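Local coordinates for oxidoreductase protein (Agrobacterium radiobacter, PDB 5UI9) that probably catalyses NAD-dependent oxidation or reduction of a small hydroxy compound, as a member of the GFO/IDH/MocA oxidoreductase family, at residues H289-Q292 against E293-L296. Numbering follows the deposited sequence.
Sequences HNIQ and ESVL
The carbonyl oxygen I291 O accepts two bonds within the first turns of helix 289-308. S294 OG donates to it at 2.6 Å. This hydroxyl meets the carbonyl at a C=O...O angle of 122°, slightly tilted from its plane. V295 N, 3.0 Å from the same I291 O, approaches almost along the C=O direction. The serine can do this because chi1 of 75° sets OG between its own backbone N and carbonyl carbon, turned back toward the preceding turn. Its single proton is directed mainly at I291 O, and N126 O, outside the helix, offers a weak second acceptor that competes for it. Of the i to i+4 bonds here, the one from E293 N to H289 O is sound at 2.9 Å; those from S294 N to N290 O and from L296 N to Q292 O are longer and weak.

A water-mediated link joins N290 and E293. One water donates to N290 OD1 at 2.8 Å and lies 2.7 Å from E293 OE1, although other acceptors may compete for its protons. With CG anti to the backbone N (chi1 -174°) and the chain extended beyond it, E293 reaches this water and also T131 and Q279. Q292 instead extends from the helix to N19 and S285, while V295 packs on Q20 and A23, joining this turn to helix 17-26 of the NAD-binding Rossmann domain.

I291 also contributes its side chain to the pockets of NAD and 2,3-dihydroxy-2-methylpropanoic acid, about 4 Å from each. The chemistry thus divides within one residue: a carbonyl that accepts two hydrogen bonds holds it in this turn of the helix, and an apolar side chain faces cofactor and ligand.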
# COMPACT_ATOMS: atom_id res chain seq x y z
N HIS A 289 1.51 -17.28 19.35
CA HIS A 289 1.86 -18.62 18.87
C HIS A 289 2.60 -18.67 17.53
O HIS A 289 3.51 -19.49 17.37
CB HIS A 289 0.65 -19.57 18.92
CG HIS A 289 -0.51 -19.16 18.08
ND1 HIS A 289 -0.89 -19.87 16.96
CD2 HIS A 289 -1.41 -18.16 18.21
CE1 HIS A 289 -1.96 -19.31 16.42
NE2 HIS A 289 -2.29 -18.26 17.15
N ASN A 290 2.25 -17.79 16.59
CA ASN A 290 2.95 -17.72 15.31
C ASN A 290 4.43 -17.36 15.50
O ASN A 290 5.30 -18.00 14.92
CB ASN A 290 2.27 -16.71 14.37
CG ASN A 290 2.86 -16.70 12.97
OD1 ASN A 290 3.55 -17.63 12.54
ND2 ASN A 290 2.56 -15.64 12.23
N ILE A 291 4.69 -16.33 16.31
CA ILE A 291 6.06 -15.89 16.63
C ILE A 291 6.79 -16.99 17.40
O ILE A 291 7.95 -17.30 17.12
CB ILE A 291 6.06 -14.56 17.43
CG1 ILE A 291 5.55 -13.41 16.54
CG2 ILE A 291 7.45 -14.23 17.98
CD1 ILE A 291 5.33 -12.10 17.28
N GLN A 292 6.09 -17.58 18.36
CA GLN A 292 6.66 -18.63 19.20
C GLN A 292 7.13 -19.85 18.40
O GLN A 292 8.21 -20.38 18.68
CB GLN A 292 5.68 -19.01 20.30
CG GLN A 292 5.59 -17.93 21.37
CD GLN A 292 4.42 -18.12 22.33
OE1 GLN A 292 3.31 -18.45 21.91
NE2 GLN A 292 4.66 -17.89 23.61
N GLU A 293 6.34 -20.29 17.42
CA GLU A 293 6.78 -21.34 16.50
C GLU A 293 8.06 -20.95 15.76
O GLU A 293 8.97 -21.77 15.62
CB GLU A 293 5.71 -21.69 15.46
CG GLU A 293 6.09 -22.89 14.59
CD GLU A 293 5.07 -23.24 13.52
OE1 GLU A 293 4.25 -22.38 13.15
OE2 GLU A 293 5.09 -24.39 13.03
N SER A 294 8.11 -19.70 15.28
CA SER A 294 9.27 -19.24 14.51
C SER A 294 10.56 -19.15 15.34
O SER A 294 11.65 -19.24 14.79
CB SER A 294 8.97 -17.89 13.84
OG SER A 294 8.99 -16.82 14.76
N VAL A 295 10.42 -18.99 16.66
CA VAL A 295 11.55 -19.00 17.59
C VAL A 295 12.19 -20.39 17.58
O VAL A 295 13.41 -20.49 17.51
CB VAL A 295 11.12 -18.62 19.04
CG1 VAL A 295 12.27 -18.79 20.02
CG2 VAL A 295 10.57 -17.20 19.11
N LEU A 296 11.38 -21.44 17.64
CA LEU A 296 11.89 -22.81 17.51
C LEU A 296 12.58 -23.04 16.16
O LEU A 296 13.69 -23.59 16.11
CB LEU A 296 10.79 -23.84 17.75
CG LEU A 296 11.18 -25.32 17.60
CD1 LEU A 296 12.35 -25.68 18.51
CD2 LEU A 296 9.99 -26.23 17.86
O HOH W 1 5.07 -19.97 12.38